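Local structure of major pollen allergen Jun a 1 (Juniperus ashei, 1PXZ) at residues A[19-24]-A[162-167]; A[80-85]-A[132-137]; A[265-270]-A[302-307]. The protein cleaves pectate by calcium-dependent elimination, with low activity, and is a major cedar pollen allergen recognised by IgE. One frame throughout, in Å; residues are numbered along the deposited sequence.

Interaction 1: A[19-24]-A[162-167]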
loop_
_atom_site.group_PDB
_atom_site.type_symbol
_atom_site.label_atom_id
_atom_site.label_comp_id
_atom_site.label_asym_id
_atom_site.label_seq_id
_atom_site.Cartn_x
_atom_site.Cartn_y
_atom_site.Cartn_z
ATOM N N MET A 19 -2.795 5.193 19.686
ATOM C CA MET A 19 -3.681 4.197 19.075
ATOM C C MET A 19 -4.961 4.790 18.510
ATOM O O MET A 19 -5.795 4.094 17.930
ATOM C CB MET A 19 -4.013 3.112 20.104
ATOM C CG MET A 19 -2.755 2.342 20.547
ATOM S SD MET A 19 -3.271 0.929 21.527
ATOM C CE MET A 19 -1.767 0.012 21.769
ATOM N N LYS A 20 -5.138 6.103 18.659
ATOM C CA LYS A 20 -6.305 6.723 18.027
ATOM C C LYS A 20 -6.269 6.516 16.517
ATOM O O LYS A 20 -7.319 6.406 15.890
ATOM C CB LYS A 20 -6.338 8.212 18.339
ATOM C CG LYS A 20 -7.558 8.947 17.815
ATOM C CD LYS A 20 -7.647 10.325 18.441
ATOM C CE LYS A 20 -9.036 10.916 18.212
ATOM N NZ LYS A 20 -8.965 12.395 18.053
ATOM N N LEU A 21 -5.068 6.474 15.951
ATOM C CA LEU A 21 -4.904 6.193 14.518
ATOM C C LEU A 21 -5.746 5.022 14.054
ATOM O O LEU A 21 -6.359 5.037 12.983
ATOM C CB LEU A 21 -3.414 5.920 14.236
ATOM C CG LEU A 21 -3.067 5.567 12.787
ATOM C CD1 LEU A 21 -3.254 6.770 11.875
ATOM C CD2 LEU A 21 -1.654 5.011 12.699
ATOM N N ALA A 22 -5.820 3.969 14.866
ATOM C CA ALA A 22 -6.484 2.757 14.412
ATOM C C ALA A 22 -8.000 2.936 14.285
ATOM O O ALA A 22 -8.655 2.095 13.673
ATOM C CB ALA A 22 -6.175 1.587 15.342
ATOM N N ASP A 23 -8.562 4.003 14.823
ATOM C CA ASP A 23 -10.002 4.226 14.682
ATOM C C ASP A 23 -10.344 4.938 13.384
ATOM O O ASP A 23 -11.509 5.264 13.141
ATOM C CB ASP A 23 -10.543 5.099 15.823
ATOM C CG ASP A 23 -10.339 4.482 17.194
ATOM O OD1 ASP A 23 -10.251 3.244 17.269
ATOM O OD2 ASP A 23 -10.258 5.235 18.187
ATOM N N CYS A 24 -9.367 5.228 12.532
ATOM C CA CYS A 24 -9.597 6.229 11.489
ATOM C C CYS A 24 -9.446 5.709 10.075
ATOM O O CYS A 24 -9.482 6.518 9.129
ATOM C CB CYS A 24 -8.605 7.382 11.733
ATOM S SG CYS A 24 -8.905 8.204 13.335
ATOM N N TRP A 162 -3.723 -2.145 6.397
ATOM C CA TRP A 162 -3.766 -0.710 6.121
ATOM C C TRP A 162 -2.321 -0.228 5.969
ATOM O O TRP A 162 -1.566 -0.345 6.931
ATOM C CB TRP A 162 -4.486 0.001 7.249
ATOM C CG TRP A 162 -4.735 1.465 7.096
ATOM C CD1 TRP A 162 -4.755 2.202 5.932
ATOM C CD2 TRP A 162 -5.011 2.377 8.159
ATOM N NE1 TRP A 162 -5.026 3.525 6.239
ATOM C CE2 TRP A 162 -5.184 3.653 7.598
ATOM C CE3 TRP A 162 -5.117 2.208 9.554
ATOM C CZ2 TRP A 162 -5.466 4.772 8.382
ATOM C CZ3 TRP A 162 -5.400 3.332 10.323
ATOM C CH2 TRP A 162 -5.569 4.589 9.747
ATOM N N ILE A 163 -2.014 0.263 4.782
ATOM C CA ILE A 163 -0.670 0.815 4.520
ATOM C C ILE A 163 -0.808 2.325 4.400
ATOM O O ILE A 163 -1.386 2.777 3.405
ATOM C CB ILE A 163 -0.113 0.144 3.268
ATOM C CG1 ILE A 163 -0.018 -1.393 3.446
ATOM C CG2 ILE A 163 1.227 0.719 2.825
ATOM C CD1 ILE A 163 0.199 -2.017 2.076
ATOM N N ASP A 164 -0.314 3.085 5.380
ATOM C CA ASP A 164 -0.675 4.491 5.508
ATOM C C ASP A 164 0.500 5.402 5.825
ATOM O O ASP A 164 1.277 5.096 6.740
ATOM C CB ASP A 164 -1.707 4.613 6.646
ATOM C CG ASP A 164 -2.275 5.994 6.837
ATOM O OD1 ASP A 164 -2.996 6.531 5.959
ATOM O OD2 ASP A 164 -1.986 6.566 7.905
ATOM N N HIS A 165 0.589 6.519 5.097
ATOM C CA HIS A 165 1.613 7.522 5.354
ATOM C C HIS A 165 3.026 6.953 5.316
ATOM O O HIS A 165 3.870 7.405 6.104
ATOM C CB HIS A 165 1.347 8.176 6.721
ATOM C CG HIS A 165 0.409 9.360 6.658
ATOM N ND1 HIS A 165 0.729 10.535 6.026
ATOM C CD2 HIS A 165 -0.839 9.548 7.143
ATOM C CE1 HIS A 165 -0.272 11.403 6.127
ATOM N NE2 HIS A 165 -1.257 10.824 6.808
ATOM N N ASN A 166 3.329 6.019 4.426
ATOM C CA ASN A 166 4.730 5.629 4.235
ATOM C C ASN A 166 5.359 6.369 3.077
ATOM O O ASN A 166 4.655 6.793 2.168
ATOM C CB ASN A 166 4.817 4.128 3.963
ATOM C CG ASN A 166 4.145 3.417 5.138
ATOM O OD1 ASN A 166 4.708 3.441 6.234
ATOM N ND2 ASN A 166 2.983 2.846 4.915
ATOM N N SER A 167 6.684 6.465 3.097
ATOM C CA SER A 167 7.470 6.998 1.982
ATOM C C SER A 167 8.216 5.865 1.299
ATOM O O SER A 167 9.115 5.264 1.891
ATOM C CB SER A 167 8.431 8.061 2.530
ATOM O OG SER A 167 7.669 9.217 2.854
#
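Apolar packing carries most of this buried contact, in which the 3-10 turn within 19-24 settles on side chains of strand 161-164. Leu21 holds its CG anti to the backbone N (chi1 178°), which brings the isobutyl group obliquely across the far end of the Trp162 indole. Its CD1 lies 3.8 Å from Trp162 CH2, and the same methyl reaches on, tip to tip, toward the Asp164 carboxylate, with Leu21 CD1 4.2 Å from Asp164 OD2. Trp162 also has CG anti to its backbone N (chi1 -175°), so the six-membered ring projects from the strand up to the turn.

The backbone of the turn meets the same end of the indole. Leu21 O comes in at the edge, in the ring plane, 3.3 Å from Trp162 CZ3; this oxygen is already taken up by Cys24 N. Ala22 CA sits at the edge too, 4.3 Å from Trp162 CZ3, and the carbonyl carbon of Cys24 is close to Trp162 CH2. On one face of the indole, within the strand itself, Asp164 CB stands 3.5 Å above the ring plane, displaced toward the rim.

No hydrogen bond joins the two segments; the polar ends turn to other partners. Trp162 NE1 and Asp164 OD1 both bond to Ser188 OG, and Asp164 OD2 bonds to His119 ND1, so the indole is tied to the coil of Ser188, and the carboxylate to that coil and to the one bearing His119. Cys24 is held by its disulfide to Cys7. What results is an N-terminal segment packed against the outward-facing side chains of a parallel beta-helix.

Interaction 2: A[80-85]-A[132-137]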
loop_
_atom_site.group_PDB
_atom_site.type_symbol
_atom_site.label_atom_id
_atom_site.label_comp_id
_atom_site.label_asym_id
_atom_site.label_seq_id
_atom_site.Cartn_x
_atom_site.Cartn_y
_atom_site.Cartn_z
ATOM N N LEU A 80 17.738 -5.420 7.104
ATOM C CA LEU A 80 17.378 -6.785 7.499
ATOM C C LEU A 80 18.216 -7.837 6.800
ATOM O O LEU A 80 18.704 -7.637 5.679
ATOM C CB LEU A 80 15.892 -7.034 7.215
ATOM C CG LEU A 80 14.919 -6.119 7.953
ATOM C CD1 LEU A 80 13.543 -6.214 7.308
ATOM C CD2 LEU A 80 14.845 -6.480 9.429
ATOM N N LYS A 81 18.373 -9.004 7.435
ATOM C CA LYS A 81 19.211 -10.035 6.840
ATOM C C LYS A 81 18.397 -11.037 6.023
ATOM O O LYS A 81 18.963 -11.732 5.184
ATOM C CB LYS A 81 19.974 -10.825 7.897
ATOM C CG LYS A 81 21.019 -10.044 8.686
ATOM C CD LYS A 81 21.854 -11.029 9.484
ATOM C CE LYS A 81 23.033 -10.372 10.176
ATOM N NZ LYS A 81 22.643 -9.202 10.999
ATOM N N MET A 82 17.100 -11.103 6.309
ATOM C CA MET A 82 16.173 -11.960 5.590
ATOM C C MET A 82 14.812 -11.264 5.494
ATOM O O MET A 82 14.611 -10.289 6.222
ATOM C CB MET A 82 16.021 -13.309 6.297
ATOM C CG MET A 82 17.286 -14.169 6.238
ATOM S SD MET A 82 17.662 -14.784 4.589
ATOM C CE MET A 82 16.371 -16.014 4.387
ATOM N N PRO A 83 13.907 -11.722 4.654
ATOM C CA PRO A 83 12.561 -11.116 4.635
ATOM C C PRO A 83 11.954 -11.068 6.034
ATOM O O PRO A 83 12.087 -12.006 6.817
ATOM C CB PRO A 83 11.779 -12.104 3.763
ATOM C CG PRO A 83 12.815 -12.639 2.817
ATOM C CD PRO A 83 14.048 -12.818 3.682
ATOM N N LEU A 84 11.335 -9.961 6.410
ATOM C CA LEU A 84 10.707 -9.877 7.720
ATOM C C LEU A 84 9.232 -10.217 7.568
ATOM O O LEU A 84 8.521 -9.416 6.955
ATOM C CB LEU A 84 10.850 -8.476 8.285
ATOM C CG LEU A 84 10.026 -8.159 9.534
ATOM C CD1 LEU A 84 10.251 -9.201 10.619
ATOM C CD2 LEU A 84 10.366 -6.763 10.039
ATOM N N TYR A 85 8.836 -11.360 8.107
ATOM C CA TYR A 85 7.422 -11.707 8.152
ATOM C C TYR A 85 6.782 -11.077 9.382
ATOM O O TYR A 85 7.262 -11.271 10.502
ATOM C CB TYR A 85 7.276 -13.227 8.167
ATOM C CG TYR A 85 7.521 -13.754 6.775
ATOM C CD1 TYR A 85 6.466 -13.814 5.876
ATOM C CD2 TYR A 85 8.790 -14.165 6.402
ATOM C CE1 TYR A 85 6.665 -14.290 4.596
ATOM C CE2 TYR A 85 8.988 -14.640 5.118
ATOM C CZ TYR A 85 7.933 -14.698 4.234
ATOM O OH TYR A 85 8.137 -15.174 2.955
ATOM N N GLY A 132 16.895 -19.198 2.467
ATOM C CA GLY A 132 17.458 -19.377 3.804
ATOM C C GLY A 132 16.371 -19.581 4.849
ATOM O O GLY A 132 15.189 -19.410 4.543
ATOM N N ASP A 133 16.765 -19.947 6.069
ATOM C CA ASP A 133 15.799 -20.135 7.155
ATOM C C ASP A 133 15.427 -18.812 7.805
ATOM O O ASP A 133 16.227 -17.866 7.942
ATOM C CB ASP A 133 16.379 -21.036 8.249
ATOM C CG ASP A 133 16.498 -22.493 7.857
ATOM O OD1 ASP A 133 15.658 -22.964 7.069
ATOM O OD2 ASP A 133 17.436 -23.169 8.346
ATOM N N VAL A 134 14.178 -18.718 8.246
ATOM C CA VAL A 134 13.686 -17.505 8.875
ATOM C C VAL A 134 12.663 -17.832 9.959
ATOM O O VAL A 134 11.848 -18.729 9.731
ATOM C CB VAL A 134 12.946 -16.579 7.887
ATOM C CG1 VAL A 134 12.565 -15.282 8.608
ATOM C CG2 VAL A 134 13.735 -16.254 6.632
ATOM N N LEU A 135 12.653 -17.133 11.082
ATOM C CA LEU A 135 11.561 -17.248 12.028
ATOM C C LEU A 135 10.333 -16.529 11.444
ATOM O O LEU A 135 10.223 -15.306 11.532
ATOM C CB LEU A 135 11.912 -16.697 13.417
ATOM C CG LEU A 135 10.792 -16.944 14.439
ATOM C CD1 LEU A 135 11.017 -18.250 15.197
ATOM C CD2 LEU A 135 10.662 -15.787 15.414
ATOM N N VAL A 136 9.451 -17.338 10.853
ATOM C CA VAL A 136 8.269 -16.789 10.183
ATOM C C VAL A 136 7.414 -16.108 11.237
ATOM O O VAL A 136 7.048 -14.942 11.099
ATOM C CB VAL A 136 7.509 -17.866 9.402
ATOM C CG1 VAL A 136 6.192 -17.314 8.887
ATOM C CG2 VAL A 136 8.335 -18.371 8.216
ATOM N N SER A 137 7.117 -16.809 12.335
ATOM C CA SER A 137 6.491 -16.179 13.484
ATOM C C SER A 137 6.820 -16.984 14.749
ATOM O O SER A 137 7.296 -18.125 14.652
ATOM C CB SER A 137 4.962 -16.085 13.366
ATOM O OG SER A 137 4.381 -17.367 13.609
HETATM O O HOH W 1 9.906 -12.885 10.299
HETATM O O HOH W 2 5.440 -12.980 11.738
#
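This is a partly buried packing contact, bridged by water, between strand 84-85 with the loop leading into it, at one edge of its parallel sheet, and strand 132-137, half of a two-stranded antiparallel hairpin outside the helical core. The touching backbones run 22° apart in direction, yet no direct hydrogen bond links them.

Met82 makes the apolar half. The bends at chi2 (-69°) and chi3 (-72°) set its methyl against Gly132 and Val134. There Met82 CE presses on Val134 CG2 at 3.5 Å, tighter than usual for two carbons. The same methyl lies 3.6 Å from Gly132 CA, on the side where this residue carries no CB. The other branch, Val134 CG1, touches Pro83 O at 3.8 Å; the hydrogen bond to that oxygen comes from Arg59 NH1.

Farther along, water takes over. Water 1 accepts from Tyr85 N at 2.9 Å and donates to Leu135 O at 2.7 Å. Water 2 donates to Val136 O at 2.6 Å and, weakly, to Tyr85 O. Beside them Tyr85 CB touches Val136 O at 3.4 Å, while the phenol ring meets Phe109 on the next coil.

Met82 and Pro83 belong to an IgE-binding stretch, and Asp149, a calcium ligand by similarity, lies about 9 Å from Pro83, side chain to side chain. The contact is that of a hairpin in a long excursion packed on the coils of a pectate lyase beta-helix.

Interaction 3: A[265-270]-A[302-307]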
loop_
_atom_site.group_PDB
_atom_site.type_symbol
_atom_site.label_atom_id
_atom_site.label_comp_id
_atom_site.label_asym_id
_atom_site.label_seq_id
_atom_site.Cartn_x
_atom_site.Cartn_y
_atom_site.Cartn_z
ATOM N N GLY A 265 -12.037 11.414 -8.534
ATOM C CA GLY A 265 -11.410 12.547 -7.884
ATOM C C GLY A 265 -9.897 12.515 -7.888
ATOM O O GLY A 265 -9.258 13.136 -7.013
ATOM N N ASN A 266 -9.267 11.847 -8.839
ATOM C CA ASN A 266 -7.807 11.871 -8.977
ATOM C C ASN A 266 -7.353 13.086 -9.769
ATOM O O ASN A 266 -8.165 13.653 -10.511
ATOM C CB ASN A 266 -7.349 10.584 -9.674
ATOM C CG ASN A 266 -7.679 9.375 -8.813
ATOM O OD1 ASN A 266 -7.157 9.287 -7.694
ATOM N ND2 ASN A 266 -8.510 8.475 -9.310
ATOM N N SER A 267 -6.092 13.481 -9.642
ATOM C CA SER A 267 -5.567 14.554 -10.492
ATOM C C SER A 267 -4.376 13.981 -11.261
ATOM O O SER A 267 -3.415 13.478 -10.665
ATOM C CB SER A 267 -5.176 15.769 -9.671
ATOM O OG SER A 267 -4.514 16.750 -10.476
ATOM N N PHE A 268 -4.454 14.019 -12.591
ATOM C CA PHE A 268 -3.450 13.372 -13.423
ATOM C C PHE A 268 -2.720 14.433 -14.245
ATOM O O PHE A 268 -3.384 15.128 -15.022
ATOM C CB PHE A 268 -4.089 12.348 -14.355
ATOM C CG PHE A 268 -4.923 11.222 -13.776
ATOM C CD1 PHE A 268 -4.323 10.109 -13.190
ATOM C CD2 PHE A 268 -6.316 11.275 -13.819
ATOM C CE1 PHE A 268 -5.123 9.093 -12.678
ATOM C CE2 PHE A 268 -7.112 10.258 -13.315
ATOM C CZ PHE A 268 -6.510 9.140 -12.745
ATOM N N THR A 269 -1.414 14.553 -14.079
ATOM C CA THR A 269 -0.599 15.456 -14.906
ATOM C C THR A 269 0.220 14.627 -15.876
ATOM O O THR A 269 1.120 13.877 -15.481
ATOM C CB THR A 269 0.295 16.343 -14.019
ATOM O OG1 THR A 269 -0.546 17.141 -13.181
ATOM C CG2 THR A 269 1.134 17.272 -14.888
ATOM N N ALA A 270 -0.060 14.672 -17.173
ATOM C CA ALA A 270 0.606 13.848 -18.177
ATOM C C ALA A 270 2.025 14.317 -18.492
ATOM O O ALA A 270 2.335 15.500 -18.342
ATOM C CB ALA A 270 -0.163 13.808 -19.513
ATOM N N ALA A 302 -9.464 15.072 -12.503
ATOM C CA ALA A 302 -8.946 16.288 -13.135
ATOM C C ALA A 302 -7.781 15.915 -14.051
ATOM O O ALA A 302 -7.044 14.990 -13.682
ATOM C CB ALA A 302 -8.548 17.309 -12.096
ATOM N N PHE A 303 -7.624 16.594 -15.186
ATOM C CA PHE A 303 -6.632 16.194 -16.183
ATOM C C PHE A 303 -5.779 17.393 -16.568
ATOM O O PHE A 303 -6.297 18.431 -16.943
ATOM C CB PHE A 303 -7.267 15.611 -17.462
ATOM C CG PHE A 303 -8.094 14.375 -17.132
ATOM C CD1 PHE A 303 -7.495 13.141 -17.059
ATOM C CD2 PHE A 303 -9.454 14.458 -16.885
ATOM C CE1 PHE A 303 -8.228 12.014 -16.730
ATOM C CE2 PHE A 303 -10.206 13.346 -16.553
ATOM C CZ PHE A 303 -9.585 12.119 -16.477
ATOM N N ILE A 304 -4.471 17.235 -16.460
ATOM C CA ILE A 304 -3.575 18.358 -16.720
ATOM C C ILE A 304 -2.596 17.960 -17.815
ATOM O O ILE A 304 -2.216 16.788 -17.946
ATOM C CB ILE A 304 -2.870 18.738 -15.411
ATOM C CG1 ILE A 304 -3.848 19.165 -14.308
ATOM C CG2 ILE A 304 -1.815 19.806 -15.640
ATOM C CD1 ILE A 304 -3.232 19.227 -12.926
ATOM N N ASN A 305 -2.188 18.935 -18.623
ATOM C CA ASN A 305 -1.177 18.719 -19.647
ATOM C C ASN A 305 -1.590 17.653 -20.637
ATOM O O ASN A 305 -0.731 16.922 -21.135
ATOM C CB ASN A 305 0.194 18.341 -19.038
ATOM C CG ASN A 305 1.330 18.660 -20.003
ATOM O OD1 ASN A 305 1.319 19.724 -20.640
ATOM N ND2 ASN A 305 2.339 17.809 -20.172
ATOM N N GLY A 306 -2.886 17.563 -20.961
ATOM C CA GLY A 306 -3.267 16.681 -22.062
ATOM C C GLY A 306 -3.593 15.259 -21.642
ATOM O O GLY A 306 -3.880 14.391 -22.467
ATOM N N ALA A 307 -3.548 14.978 -20.349
ATOM C CA ALA A 307 -3.905 13.656 -19.841
ATOM C C ALA A 307 -5.347 13.290 -20.179
ATOM O O ALA A 307 -6.200 14.177 -20.138
ATOM C CB ALA A 307 -3.755 13.643 -18.317
#
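Two successive coils of the parallel beta-helix meet here, strand 267-269 pairing with strand 302-304 in a regular parallel ladder; the axes of the two short strands approach to 4.8 Å and run 13° from parallel. Four backbone hydrogen bonds make the rungs. Ala302 N gives to Asn266 O and Ile304 N to Phe268 O, each 2.8 Å and nearly along the carbonyl axis. Between them Phe268 N gives to Ala302 O, and after them Ala270 N to Ile304 O; in these two the donor stands above the carbonyl plane.

On one face Phe268 and Phe303 lie side by side, pointing the same way, each CG anti to the carbonyl carbon. Their planes are only 21° apart but slid so far that the rings barely overlap, with centroids 5.6 Å apart; Phe268 CD2 touches Phe303 CE1 at 3.6 Å. Phe268 continues the row to Tyr245 on the coil before. On the other face Ile304 crosses Thr269, and its CD1 methyl rests on Thr269 OG1 at 3.4 Å, with Ser267 OG next to it.

A type I' turn from Ile304 to Ala307 ends the pairing. Ile304 O accepts from both Ala270 N and Ala307 N, serving ladder and turn. Asn305 ND2 adds a nearly straight bond to Ala270 O (2.9 Å, 168° at the hydrogen), in its own amide plane but from above the Ala270 carbonyl plane. At the turn's end, Ala307 CB packs on Ala270 CB at 3.8 Å. Like residues lined up at matching positions on in-register parallel strands of successive coils are a hallmark of the pectate lyase beta-helix.

Overall arrangement
Interaction 1 is the most deeply buried of the three, its centre about 11 Å from that of the chain, whereas interactions 2 and 3 are partly buried and lie on opposite sides of that centre, their own centres about 41 Å apart. Only interaction 3 joins neighbouring coils directly, through backbone hydrogen bonds. The other two lay non-coil segments on the solenoid: an N-terminal turn in 19-24/162-167, whose leucine and carbonyl oxygen meet the edge and end of an indole, and an outlying hairpin in 80-85/132-137, where methyl packing at one end gives way to water bridges at the other. Strands 161-164 and 267-269 belong to the same run of stacked parallel pairs; strand 84-85 begins another.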